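Local coordinates for protein NUDIX hydrolase (Nitrosomonas europaea, PDB 2B0V) that probably hydrolyses nucleoside di- and triphosphates and related compounds such as thiamine diphosphate, using magnesium, as a monomeric Nudix-family enzyme, at residues 12-17 and 134-139; 20-25 and 60-65; 41-46 and 52-57; 47-52 and 142-147; 71-76 and 130-135. All blocks are in the same frame, centred on the assembly; numbering follows the deposited sequence.

Contact 1: residues 12-17 and 134-139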
# COMPACT_ATOMS: atom_id res chain seq x y z
N ALA A 12 -0.82 -0.19 3.57
CA ALA A 12 -0.54 0.24 2.22
C ALA A 12 0.45 1.38 2.25
O ALA A 12 0.50 2.12 3.23
CB ALA A 12 -1.84 0.69 1.55
N ALA A 13 1.26 1.51 1.20
CA ALA A 13 2.29 2.53 1.14
C ALA A 13 2.08 3.46 -0.02
O ALA A 13 1.92 2.99 -1.17
CB ALA A 13 3.69 1.85 0.98
N VAL A 14 2.09 4.77 0.28
CA VAL A 14 2.12 5.82 -0.71
C VAL A 14 3.57 6.23 -0.88
O VAL A 14 4.16 6.81 0.05
CB VAL A 14 1.21 7.03 -0.33
CG1 VAL A 14 1.36 8.16 -1.36
CG2 VAL A 14 -0.27 6.59 -0.25
N ILE A 15 4.14 5.89 -2.03
CA ILE A 15 5.56 6.16 -2.31
C ILE A 15 5.62 7.08 -3.51
O ILE A 15 5.36 6.65 -4.63
CB ILE A 15 6.31 4.84 -2.61
CG1 ILE A 15 6.26 3.91 -1.38
CG2 ILE A 15 7.80 5.15 -2.96
CD1 ILE A 15 6.40 2.42 -1.75
N GLU A 16 5.97 8.35 -3.28
CA GLU A 16 5.94 9.43 -4.30
C GLU A 16 7.34 9.96 -4.46
O GLU A 16 7.99 10.29 -3.47
CB GLU A 16 5.02 10.57 -3.83
CG GLU A 16 4.81 11.72 -4.85
CD GLU A 16 5.62 12.95 -4.48
OE1 GLU A 16 5.56 13.36 -3.29
OE2 GLU A 16 6.34 13.49 -5.38
N GLN A 17 7.80 10.03 -5.69
CA GLN A 17 9.12 10.53 -6.01
C GLN A 17 8.95 11.33 -7.29
O GLN A 17 8.50 10.79 -8.31
CB GLN A 17 10.09 9.35 -6.18
CG GLN A 17 11.56 9.70 -6.27
CD GLN A 17 12.46 8.44 -6.30
OE1 GLN A 17 12.18 7.43 -5.64
NE2 GLN A 17 13.56 8.53 -7.04
N GLU A 134 -5.03 11.05 -2.89
CA GLU A 134 -5.64 12.37 -2.69
C GLU A 134 -5.32 12.93 -1.31
O GLU A 134 -4.89 14.07 -1.21
CB GLU A 134 -7.16 12.29 -2.91
CG GLU A 134 -7.46 11.98 -4.39
CD GLU A 134 -8.94 11.74 -4.67
OE1 GLU A 134 -9.68 11.31 -3.75
OE2 GLU A 134 -9.34 11.95 -5.83
N ASP A 135 -5.46 12.10 -0.28
CA ASP A 135 -5.21 12.52 1.08
C ASP A 135 -3.73 12.87 1.26
O ASP A 135 -3.40 13.89 1.86
CB ASP A 135 -5.68 11.43 2.03
CG ASP A 135 -7.21 11.32 2.08
OD1 ASP A 135 -7.88 12.27 1.61
OD2 ASP A 135 -7.74 10.32 2.60
N TYR A 136 -2.84 12.07 0.68
CA TYR A 136 -1.41 12.33 0.73
C TYR A 136 -1.11 13.68 0.04
O TYR A 136 -0.36 14.53 0.58
CB TYR A 136 -0.65 11.22 0.01
CG TYR A 136 0.81 11.55 -0.22
CD1 TYR A 136 1.74 11.46 0.81
CD2 TYR A 136 1.25 11.95 -1.48
CE1 TYR A 136 3.06 11.78 0.61
CE2 TYR A 136 2.59 12.27 -1.71
CZ TYR A 136 3.49 12.18 -0.66
OH TYR A 136 4.81 12.51 -0.89
N HIS A 137 -1.71 13.88 -1.12
CA HIS A 137 -1.52 15.12 -1.89
C HIS A 137 -2.07 16.32 -1.14
O HIS A 137 -1.52 17.42 -1.24
CB HIS A 137 -2.17 15.02 -3.28
CG HIS A 137 -1.78 16.14 -4.20
ND1 HIS A 137 -0.70 16.04 -5.06
CD2 HIS A 137 -2.31 17.37 -4.39
CE1 HIS A 137 -0.59 17.17 -5.75
NE2 HIS A 137 -1.56 17.99 -5.37
N ALA A 138 -3.15 16.11 -0.39
CA ALA A 138 -3.78 17.15 0.43
C ALA A 138 -2.98 17.50 1.68
O ALA A 138 -3.43 18.30 2.51
CB ALA A 138 -5.21 16.74 0.82
N GLY A 139 -1.79 16.91 1.85
CA GLY A 139 -0.92 17.30 2.94
C GLY A 139 -1.22 16.57 4.23
O GLY A 139 -0.82 17.02 5.33
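Val14 and Glu16 of strand 8-17 both meet the Tyr136 ring of helix 128-137, one over a face and the other at the phenolic end. The apolar part is a CH-pi contact. Val14 CG1 sits 3.9 Å from the ring centroid and 23° off the normal, displaced toward the rim, with Tyr136 CG its nearest atom at 3.6 Å. The valine reaches there because CG1 lies opposite its own backbone N (chi1 176°), pointing the methyl at the helix.

The polar part is one hydrogen bond. Tyr136 OH donates to Glu16 OE1 over 2.7 Å, meeting the lone pair that faces away from OE2. The acceptor lies in the plane of the ring, but the carboxylate itself is turned 50° from that plane. A bend at chi2 carries the acid round to the hydroxyl, while Glu16 CB packs 3.6 Å from Tyr136 CE2. Glu16 OE2 has a second partner in the backbone N of Asp19, which helps fix the carboxylate.

Just past Tyr136 the helix closes in a Schellman motif at Gly139, and Arg141 beyond it makes a cation-pi contact with the Tyr136 ring. Ala13 and Ile15 on the same strand face helix 48-60 instead, so helices lie on both sides of the sheet, the alpha-beta-alpha sandwich of the Nudix fold.

Contact 2: residues 20-25 and 60-65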
# COMPACT_ATOMS: atom_id res chain seq x y z
N LYS A 20 5.56 11.12 -9.24
CA LYS A 20 5.13 9.77 -9.63
C LYS A 20 5.02 8.85 -8.43
O LYS A 20 5.73 9.04 -7.42
CB LYS A 20 6.10 9.17 -10.63
CG LYS A 20 6.25 10.02 -11.89
CD LYS A 20 6.93 9.23 -12.94
CE LYS A 20 7.18 10.06 -14.21
NZ LYS A 20 8.07 11.20 -13.85
N TYR A 21 4.14 7.86 -8.53
CA TYR A 21 3.88 6.95 -7.41
C TYR A 21 4.23 5.52 -7.78
O TYR A 21 3.88 5.06 -8.85
CB TYR A 21 2.40 6.99 -7.00
CG TYR A 21 1.96 8.34 -6.51
CD1 TYR A 21 1.98 8.63 -5.15
CD2 TYR A 21 1.52 9.33 -7.40
CE1 TYR A 21 1.57 9.88 -4.67
CE2 TYR A 21 1.10 10.58 -6.93
CZ TYR A 21 1.13 10.85 -5.58
OH TYR A 21 0.72 12.09 -5.13
N LEU A 22 4.92 4.81 -6.86
CA LEU A 22 5.21 3.40 -7.07
C LEU A 22 3.98 2.56 -6.73
O LEU A 22 3.56 2.47 -5.55
CB LEU A 22 6.38 2.95 -6.16
CG LEU A 22 6.92 1.53 -6.39
CD1 LEU A 22 7.40 1.29 -7.83
CD2 LEU A 22 8.04 1.26 -5.34
N LEU A 23 3.42 1.90 -7.77
CA LEU A 23 2.21 1.11 -7.65
C LEU A 23 2.47 -0.25 -8.21
O LEU A 23 3.46 -0.46 -8.94
CB LEU A 23 1.05 1.75 -8.43
CG LEU A 23 0.61 3.16 -7.98
CD1 LEU A 23 -0.50 3.74 -8.93
CD2 LEU A 23 0.17 3.21 -6.48
N VAL A 24 1.55 -1.16 -7.94
CA VAL A 24 1.67 -2.49 -8.52
C VAL A 24 0.48 -2.78 -9.42
O VAL A 24 -0.63 -2.35 -9.12
CB VAL A 24 1.83 -3.61 -7.46
CG1 VAL A 24 3.14 -3.46 -6.68
CG2 VAL A 24 0.62 -3.65 -6.53
N GLU A 25 0.73 -3.48 -10.53
CA GLU A 25 -0.34 -4.15 -11.27
C GLU A 25 -0.36 -5.58 -10.78
O GLU A 25 0.67 -6.26 -10.74
CB GLU A 25 -0.10 -4.06 -12.78
CG GLU A 25 -0.13 -2.60 -13.22
CD GLU A 25 0.12 -2.39 -14.70
OE1 GLU A 25 0.81 -3.22 -15.34
OE2 GLU A 25 -0.42 -1.39 -15.22
N THR A 60 7.30 -5.21 -4.43
CA THR A 60 8.01 -4.35 -5.37
C THR A 60 9.51 -4.58 -5.50
O THR A 60 10.12 -4.04 -6.44
CB THR A 60 7.82 -2.85 -5.08
OG1 THR A 60 8.65 -2.46 -3.98
CG2 THR A 60 6.38 -2.53 -4.80
N GLY A 61 10.11 -5.30 -4.55
CA GLY A 61 11.57 -5.49 -4.54
C GLY A 61 12.35 -4.26 -4.12
O GLY A 61 13.58 -4.24 -4.13
N HIS A 62 11.64 -3.23 -3.66
CA HIS A 62 12.27 -2.06 -3.06
C HIS A 62 12.18 -2.10 -1.52
O HIS A 62 11.14 -2.46 -0.99
CB HIS A 62 11.49 -0.82 -3.50
CG HIS A 62 11.56 -0.51 -4.96
ND1 HIS A 62 10.93 -1.28 -5.93
CD2 HIS A 62 12.20 0.48 -5.61
CE1 HIS A 62 11.19 -0.76 -7.12
NE2 HIS A 62 11.92 0.33 -6.95
N SER A 63 13.21 -1.70 -0.83
CA SER A 63 13.11 -1.55 0.63
C SER A 63 12.51 -0.17 0.98
O SER A 63 12.79 0.84 0.32
CB SER A 63 14.50 -1.75 1.28
OG SER A 63 15.41 -0.82 0.75
N PHE A 64 11.71 -0.14 2.04
CA PHE A 64 10.95 1.05 2.40
C PHE A 64 11.41 1.64 3.72
O PHE A 64 11.74 0.90 4.67
CB PHE A 64 9.49 0.63 2.50
CG PHE A 64 8.48 1.76 2.77
CD1 PHE A 64 8.33 2.82 1.89
CD2 PHE A 64 7.64 1.70 3.88
CE1 PHE A 64 7.32 3.82 2.12
CE2 PHE A 64 6.64 2.70 4.10
CZ PHE A 64 6.50 3.73 3.22
N LEU A 65 11.43 2.98 3.77
CA LEU A 65 11.65 3.73 5.00
C LEU A 65 10.38 4.53 5.32
O LEU A 65 10.15 5.57 4.72
CB LEU A 65 12.82 4.69 4.79
CG LEU A 65 13.50 5.32 6.01
CD1 LEU A 65 14.39 4.31 6.72
CD2 LEU A 65 14.36 6.51 5.53
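Leu22 points one methyl straight at the flat of the His62 ring. Its CD2 stands over the ring centre, 4.0 Å from the centroid and 12° off the normal, a CH-pi contact. The leucine gets there with CG opposite its backbone N (chi1 -172°). Beside this, Val24 and Thr60 cross at about a right angle and meet through methyls, Val24 CG1 lying 3.9 Å from Thr60 CG2.

The threonine hydroxyl, beside Leu22 CD2, bonds within its own chain segment. Thr60 OG1 accepts from His62 N at 3.1 Å, an ST turn, and is also hydrogen-bonded to the carbonyl of Val56. His62 ND1 donates to Thr60 O at 2.9 Å, approaching from above the carbonyl plane, which helps to hold the imidazole face toward Leu22. With a valine at Thr60, the backbone N of His62 would probably lose its acceptor and the turn leading into the strand would be less firmly set.

Gly61 takes positive phi where helix 48-60 ends and strand 62-77 begins. Val93 of strand 82-96 touches both Leu22 and His62, Phe96 stacks on the imidazole, and Glu59 of the helix touches Val24, so this buried contact joins strand 20-26 to the helix-to-strand junction.

Contact 3: residues 41-46 and 52-57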
# COMPACT_ATOMS: atom_id res chain seq x y z
N HIS A 41 -2.19 -7.79 4.01
CA HIS A 41 -2.73 -8.02 5.33
C HIS A 41 -1.66 -8.02 6.40
O HIS A 41 -0.57 -8.58 6.20
CB HIS A 41 -3.40 -9.38 5.34
CG HIS A 41 -4.75 -9.38 4.69
ND1 HIS A 41 -4.94 -9.06 3.37
CD2 HIS A 41 -5.97 -9.68 5.19
CE1 HIS A 41 -6.22 -9.17 3.07
NE2 HIS A 41 -6.87 -9.54 4.16
N LEU A 42 -1.96 -7.44 7.56
CA LEU A 42 -1.14 -7.63 8.75
C LEU A 42 -1.04 -9.12 9.07
O LEU A 42 -2.06 -9.82 9.05
CB LEU A 42 -1.80 -6.91 9.94
CG LEU A 42 -1.01 -7.00 11.25
CD1 LEU A 42 0.24 -6.12 11.08
CD2 LEU A 42 -1.88 -6.44 12.35
N GLU A 43 0.16 -9.59 9.41
CA GLU A 43 0.42 -11.00 9.81
C GLU A 43 0.75 -11.03 11.31
O GLU A 43 1.16 -10.02 11.87
CB GLU A 43 1.59 -11.57 9.00
CG GLU A 43 1.28 -11.61 7.52
CD GLU A 43 2.43 -12.15 6.71
OE1 GLU A 43 3.52 -12.39 7.30
OE2 GLU A 43 2.26 -12.34 5.49
N PRO A 44 0.52 -12.18 11.99
CA PRO A 44 0.90 -12.17 13.42
C PRO A 44 2.39 -11.89 13.63
O PRO A 44 3.20 -12.15 12.75
CB PRO A 44 0.58 -13.59 13.89
CG PRO A 44 -0.37 -14.15 12.89
CD PRO A 44 -0.11 -13.46 11.59
N GLY A 45 2.72 -11.34 14.79
CA GLY A 45 4.12 -11.21 15.19
C GLY A 45 4.83 -10.00 14.60
O GLY A 45 6.07 -9.96 14.61
N GLU A 46 4.08 -9.03 14.07
CA GLU A 46 4.74 -7.84 13.53
C GLU A 46 3.96 -6.58 13.84
O GLU A 46 2.73 -6.59 13.98
CB GLU A 46 4.93 -7.95 12.00
CG GLU A 46 3.61 -7.92 11.21
CD GLU A 46 3.75 -8.17 9.71
OE1 GLU A 46 4.87 -8.25 9.17
OE2 GLU A 46 2.69 -8.25 9.04
N CYS A 52 3.96 -2.77 6.83
CA CYS A 52 3.98 -1.89 5.67
C CYS A 52 5.31 -2.04 4.90
O CYS A 52 5.30 -2.18 3.69
CB CYS A 52 3.72 -0.44 6.09
SG CYS A 52 3.60 0.67 4.63
N SER A 53 6.43 -2.01 5.63
CA SER A 53 7.71 -2.14 4.97
C SER A 53 7.85 -3.51 4.32
O SER A 53 8.43 -3.61 3.22
CB SER A 53 8.84 -1.92 5.96
OG SER A 53 8.77 -0.60 6.46
N ARG A 54 7.35 -4.54 4.98
CA ARG A 54 7.42 -5.92 4.46
C ARG A 54 6.66 -5.98 3.14
O ARG A 54 7.15 -6.53 2.16
CB ARG A 54 6.81 -6.90 5.43
CG ARG A 54 6.70 -8.31 4.86
CD ARG A 54 6.14 -9.32 5.85
NE ARG A 54 4.84 -8.91 6.41
CZ ARG A 54 3.69 -8.91 5.73
NH1 ARG A 54 3.67 -9.29 4.45
NH2 ARG A 54 2.57 -8.54 6.33
N GLU A 55 5.45 -5.40 3.11
CA GLU A 55 4.67 -5.43 1.88
C GLU A 55 5.34 -4.70 0.73
O GLU A 55 5.32 -5.20 -0.40
CB GLU A 55 3.27 -4.91 2.14
CG GLU A 55 2.32 -5.91 2.91
CD GLU A 55 2.06 -7.24 2.20
OE1 GLU A 55 2.39 -7.41 1.01
OE2 GLU A 55 1.51 -8.14 2.87
N VAL A 56 5.94 -3.53 0.98
CA VAL A 56 6.67 -2.84 -0.07
C VAL A 56 7.78 -3.72 -0.64
O VAL A 56 7.89 -3.88 -1.87
CB VAL A 56 7.26 -1.49 0.39
CG1 VAL A 56 8.10 -0.86 -0.71
CG2 VAL A 56 6.09 -0.56 0.84
N LEU A 57 8.56 -4.34 0.25
CA LEU A 57 9.63 -5.21 -0.24
C LEU A 57 9.10 -6.43 -1.00
O LEU A 57 9.64 -6.76 -2.10
CB LEU A 57 10.52 -5.61 0.95
CG LEU A 57 11.66 -6.57 0.67
CD1 LEU A 57 12.65 -5.93 -0.30
CD2 LEU A 57 12.34 -6.99 1.95
O HOH W 1 0.44 -10.33 4.34
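Arg54 grips Glu46 side-on, NE donating to OE1 at 2.8 Å and NH2 to OE2 at 2.7 Å. Both bonds use the syn lone pairs, and the NE bond is nearly straight at 172°. Carboxylate and guanidinium are almost coplanar, which suits a two-pronged salt bridge. The other N-H of Arg54 NH2, on the side of NH1, goes to His41 O (3.1 Å). Glu43 comes instead over a face: its carboxylate stacks on the guanidinium with planes 10° apart, and OE2 lies 3.5 Å from Arg54 NH1, a charge contact to which no N-H points.

Residues 40-61 form the Nudix box, the loop-helix motif of the family. Its conserved arginine ties the loop to helix 48-60. A methionine at Arg54 would probably leave the Glu43 and Glu46 carboxylates close together without a compensating charge and set the loop free to shift.

In the next shell, Glu43 N donates to Glu46 OE2 at 2.9 Å, so that oxygen is held by two N-H groups. The arginine bends at chi3 (55°), bringing its head back toward the loop. Arg54 NH1 makes a weak hydrogen bond and salt bridge to Glu55 OE2 and another salt bridge to Glu58. Water 1 lies within hydrogen-bonding distance of His41 O and Glu55 OE2 (2.8 Å from the latter), spanning loop and helix, and Glu55 packs on Val11 of strand 8-17.

Contact 4: residues 47-52 and 142-147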
# COMPACT_ATOMS: atom_id res chain seq x y z
N SER A 47 4.68 -5.46 13.87
CA SER A 47 4.00 -4.20 14.05
C SER A 47 3.37 -3.78 12.73
O SER A 47 3.70 -4.31 11.66
CB SER A 47 4.97 -3.12 14.48
OG SER A 47 5.93 -2.88 13.44
N ILE A 48 2.46 -2.81 12.82
CA ILE A 48 1.80 -2.34 11.61
C ILE A 48 2.82 -1.63 10.68
O ILE A 48 2.82 -1.84 9.48
CB ILE A 48 0.61 -1.42 11.98
CG1 ILE A 48 -0.47 -2.29 12.59
CG2 ILE A 48 0.07 -0.72 10.73
CD1 ILE A 48 -1.61 -1.57 13.26
N ILE A 49 3.68 -0.81 11.26
CA ILE A 49 4.68 -0.12 10.43
C ILE A 49 5.61 -1.13 9.71
O ILE A 49 5.94 -0.97 8.51
CB ILE A 49 5.50 0.89 11.26
CG1 ILE A 49 4.58 2.05 11.64
CG2 ILE A 49 6.62 1.45 10.43
CD1 ILE A 49 5.17 3.02 12.66
N GLN A 50 6.05 -2.14 10.45
CA GLN A 50 6.90 -3.16 9.83
C GLN A 50 6.15 -3.99 8.78
O GLN A 50 6.75 -4.36 7.75
CB GLN A 50 7.60 -4.04 10.87
CG GLN A 50 8.65 -3.24 11.69
CD GLN A 50 9.79 -2.72 10.82
OE1 GLN A 50 9.78 -1.59 10.34
NE2 GLN A 50 10.76 -3.58 10.58
N ALA A 51 4.85 -4.21 8.97
CA ALA A 51 4.02 -4.90 7.95
C ALA A 51 4.05 -4.09 6.68
O ALA A 51 4.11 -4.65 5.57
CB ALA A 51 2.59 -4.98 8.42
N CYS A 52 3.96 -2.77 6.83
CA CYS A 52 3.98 -1.89 5.67
C CYS A 52 5.31 -2.04 4.90
O CYS A 52 5.30 -2.18 3.69
CB CYS A 52 3.72 -0.44 6.09
SG CYS A 52 3.60 0.67 4.63
N TYR A 142 0.75 12.41 9.41
CA TYR A 142 0.62 12.27 10.86
C TYR A 142 1.80 11.46 11.38
O TYR A 142 2.38 10.65 10.62
CB TYR A 142 -0.68 11.55 11.18
CG TYR A 142 -1.88 12.23 10.53
CD1 TYR A 142 -2.43 13.40 11.11
CD2 TYR A 142 -2.46 11.72 9.36
CE1 TYR A 142 -3.53 14.03 10.53
CE2 TYR A 142 -3.60 12.34 8.77
CZ TYR A 142 -4.11 13.50 9.38
OH TYR A 142 -5.21 14.14 8.85
N PRO A 143 2.23 11.71 12.63
CA PRO A 143 3.44 11.07 13.15
C PRO A 143 3.31 9.57 13.28
O PRO A 143 2.24 9.08 13.67
CB PRO A 143 3.62 11.71 14.55
CG PRO A 143 2.87 13.01 14.45
CD PRO A 143 1.67 12.69 13.59
N LEU A 144 4.37 8.85 12.95
CA LEU A 144 4.36 7.37 13.11
C LEU A 144 4.07 6.94 14.55
O LEU A 144 3.48 5.86 14.80
CB LEU A 144 5.70 6.77 12.72
CG LEU A 144 6.01 7.01 11.23
CD1 LEU A 144 7.45 6.60 10.96
CD2 LEU A 144 5.01 6.24 10.31
N ASP A 145 4.49 7.77 15.49
CA ASP A 145 4.38 7.39 16.90
C ASP A 145 2.97 7.55 17.50
O ASP A 145 2.78 7.35 18.72
CB ASP A 145 5.54 7.96 17.73
CG ASP A 145 5.37 9.39 18.07
OD1 ASP A 145 4.53 10.07 17.45
OD2 ASP A 145 6.10 9.85 18.99
N ILE A 146 1.99 7.87 16.65
CA ILE A 146 0.59 7.61 17.01
C ILE A 146 0.42 6.14 17.41
O ILE A 146 -0.36 5.81 18.35
CB ILE A 146 -0.35 7.94 15.83
CG1 ILE A 146 -0.48 9.44 15.71
CG2 ILE A 146 -1.74 7.40 16.15
CD1 ILE A 146 -1.18 9.95 14.45
N LEU A 147 1.16 5.27 16.73
CA LEU A 147 1.05 3.82 16.92
C LEU A 147 2.03 3.41 17.99
O LEU A 147 3.19 3.83 17.93
CB LEU A 147 1.43 3.11 15.62
CG LEU A 147 0.31 2.97 14.59
CD1 LEU A 147 0.92 2.61 13.23
CD2 LEU A 147 -0.64 1.89 15.08
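Ile49 extends from the first turn of helix 48-60 to touch Leu147 and Leu144 of the C-terminal segment 142-147. Its CB makes no close approach, and contact begins one atom further out. CG1 lies 4.0 Å from Leu147 CD1, the two side chains sliding past each other in opposite directions. At the tip, CD1 reaches the 3-10 turn itself, resting 3.8 Å from Leu144 CB and near Leu144 O, with Leu144 CD2 at 4.0 Å. CG1 is anti to the carbonyl carbon (chi1 -70°) and the chain runs on extended, which gives the side chain its reach.

Ile48 adds a second, smaller touch, its CD1 crossing Leu147 CD2 at about a right angle. Leu147 is modelled in two conformers, so its contacts are less certain than those of Leu144. Across the segments the contact is made almost wholly by aliphatic groups, with no hydrogen bond.

Phe89 of strand 82-96 touches Ile48, Ile49 and Leu144, and Pro66 of strand 62-77 touches Ile49. The helix opens with Ser47 as N-cap, its OG accepting from Gln50 N at 3.1 Å. This is hydrophobic surface packing: a 3-10 turn after the short strand 142-143 lies against the capped N-terminal end of the Nudix-box helix.

Contact 5: residues 71-76 and 130-135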
# COMPACT_ATOMS: atom_id res chain seq x y z
N GLY A 71 -3.27 8.07 6.62
CA GLY A 71 -4.68 7.90 6.93
C GLY A 71 -4.99 6.47 7.31
O GLY A 71 -4.20 5.57 7.04
N ILE A 72 -6.12 6.30 8.00
CA ILE A 72 -6.62 4.96 8.32
C ILE A 72 -8.03 4.85 7.78
O ILE A 72 -8.88 5.66 8.14
CB ILE A 72 -6.63 4.77 9.86
CG1 ILE A 72 -5.21 5.01 10.41
CG2 ILE A 72 -7.16 3.35 10.24
CD1 ILE A 72 -5.16 5.07 11.97
N TYR A 73 -8.25 3.86 6.93
CA TYR A 73 -9.51 3.77 6.17
C TYR A 73 -10.28 2.56 6.57
O TYR A 73 -9.73 1.46 6.57
CB TYR A 73 -9.23 3.72 4.62
CG TYR A 73 -8.40 4.92 4.18
CD1 TYR A 73 -9.03 6.11 3.77
CD2 TYR A 73 -7.00 4.89 4.24
CE1 TYR A 73 -8.28 7.23 3.39
CE2 TYR A 73 -6.25 6.02 3.89
CZ TYR A 73 -6.91 7.19 3.48
OH TYR A 73 -6.18 8.30 3.15
N HIS A 74 -11.54 2.76 6.95
CA HIS A 74 -12.35 1.69 7.48
C HIS A 74 -13.50 1.51 6.49
O HIS A 74 -14.35 2.37 6.38
CB HIS A 74 -12.83 2.12 8.89
CG HIS A 74 -13.77 1.15 9.55
ND1 HIS A 74 -14.43 1.46 10.72
CD2 HIS A 74 -14.18 -0.08 9.19
CE1 HIS A 74 -15.18 0.44 11.08
NE2 HIS A 74 -15.08 -0.50 10.15
N TRP A 75 -13.49 0.42 5.75
CA TRP A 75 -14.58 0.22 4.78
C TRP A 75 -14.92 -1.23 4.55
O TRP A 75 -14.17 -2.11 4.95
CB TRP A 75 -14.22 0.91 3.48
CG TRP A 75 -13.46 0.09 2.58
CD1 TRP A 75 -13.91 -0.53 1.43
CD2 TRP A 75 -12.10 -0.26 2.71
NE1 TRP A 75 -12.90 -1.24 0.85
CE2 TRP A 75 -11.77 -1.10 1.61
CE3 TRP A 75 -11.12 0.04 3.66
CZ2 TRP A 75 -10.50 -1.62 1.43
CZ3 TRP A 75 -9.84 -0.47 3.48
CH2 TRP A 75 -9.54 -1.31 2.37
N THR A 76 -16.06 -1.47 3.92
CA THR A 76 -16.47 -2.82 3.56
C THR A 76 -16.53 -2.94 2.05
O THR A 76 -17.13 -2.11 1.38
CB THR A 76 -17.83 -3.17 4.18
OG1 THR A 76 -17.72 -2.99 5.59
CG2 THR A 76 -18.19 -4.63 3.86
N MSE A 130 -7.24 5.57 -5.16
CA MSE A 130 -7.26 6.98 -5.45
C MSE A 130 -7.34 7.82 -4.18
O MSE A 130 -6.65 8.85 -4.04
CB MSE A 130 -8.44 7.29 -6.40
CG MSE A 130 -8.43 8.67 -7.00
SE MSE A 130 -7.08 8.72 -8.44
CE MSE A 130 -5.86 9.77 -7.41
N GLN A 131 -8.17 7.39 -3.23
CA GLN A 131 -8.39 8.22 -2.02
C GLN A 131 -7.09 8.42 -1.24
O GLN A 131 -6.80 9.54 -0.76
CB GLN A 131 -9.47 7.63 -1.10
CG GLN A 131 -9.89 8.61 0.02
CD GLN A 131 -10.43 9.91 -0.54
OE1 GLN A 131 -9.94 11.01 -0.24
NE2 GLN A 131 -11.38 9.80 -1.43
N CYS A 132 -6.31 7.34 -1.09
CA CYS A 132 -5.04 7.39 -0.32
C CYS A 132 -4.08 8.42 -0.94
O CYS A 132 -3.39 9.17 -0.27
CB CYS A 132 -4.43 5.98 -0.22
SG CYS A 132 -5.41 4.80 0.81
N ILE A 133 -4.06 8.45 -2.27
CA ILE A 133 -3.21 9.44 -2.98
C ILE A 133 -3.72 10.86 -2.80
O ILE A 133 -2.93 11.77 -2.56
CB ILE A 133 -3.11 9.09 -4.50
CG1 ILE A 133 -2.27 7.82 -4.65
CG2 ILE A 133 -2.49 10.25 -5.30
CD1 ILE A 133 -2.37 7.15 -6.04
N GLU A 134 -5.03 11.05 -2.89
CA GLU A 134 -5.64 12.37 -2.69
C GLU A 134 -5.32 12.93 -1.31
O GLU A 134 -4.89 14.07 -1.21
CB GLU A 134 -7.16 12.29 -2.91
CG GLU A 134 -7.46 11.98 -4.39
CD GLU A 134 -8.94 11.74 -4.67
OE1 GLU A 134 -9.68 11.31 -3.75
OE2 GLU A 134 -9.34 11.95 -5.83
N ASP A 135 -5.46 12.10 -0.28
CA ASP A 135 -5.21 12.52 1.08
C ASP A 135 -3.73 12.87 1.26
O ASP A 135 -3.40 13.89 1.86
CB ASP A 135 -5.68 11.43 2.03
CG ASP A 135 -7.21 11.32 2.08
OD1 ASP A 135 -7.88 12.27 1.61
OD2 ASP A 135 -7.74 10.32 2.60
O HOH W 2 -3.49 8.26 2.49
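Tyr73 spans the gap between strand 71-76 and helix 130-135, which run nearly antiparallel at 151° with their axes 10.0 Å apart at closest approach. Such a distance is bridged by side chains, and the tyrosine does most of it. Its hydroxyl donates to Asp135 OD2 over a short 2.6 Å. The acid meets the ring at its edge: OD2 lies in the ring plane and the carboxylate is only 9° from coplanar with it, using the lone pair that faces away from OD1. OD2 also comes 3.2 Å from Tyr73 CE1, so the carboxylate sits beside the ring edge as well as at the hydroxyl.

The same hydroxyl takes a bond from water 2, at 2.8 Å from Tyr73 OH. That water also donates to Cys132 O, so the phenol is linked to the helix both directly and through solvent.

Strand 62-77 lies in the sheet of the Nudix fold, and helix 128-137 packs across one of its faces. Tyr73 is backbone-bonded to Arg86 in the neighbouring strand 82-96, and its side chain also touches Thr88 there and Leu128 at the start of the helix.

Near ring atoms CE2 and CD2, Cys132 SG approaches obliquely, 4.0 Å from the centroid and 33° off the normal, a sulfur-aromatic contact. Cys132 is modelled in two conformers, so this contact is less certain. Gln131 contributes its aliphatic part, CG lying 4.0 Å from Tyr73 CE1. Gly71, two residues before the tyrosine, has no side chain to crowd the phenol oxygen.

Contacts 1 and 5 share Glu134 and Asp135 and fasten the same helix to two strands, their centres about 10 Å apart. Contact 3 lies across the sheet, about 19 Å from contact 1 between centres, yet the two meet through the strand: Ala13 CB packs 3.4 Å from Val56 CG2. Contacts 3 and 4 share Cys52 on the Nudix-box helix. Contact 2 sits at its C-terminal end through Thr60, and separately Phe64 of its second segment packs along the helix on Cys52 and Val56. In relatives the box glutamates bind magnesium, so contact 3 probably lies nearest the active site. The sodium ion is instead about 8 Å from the Leu147 side chain in contact 4.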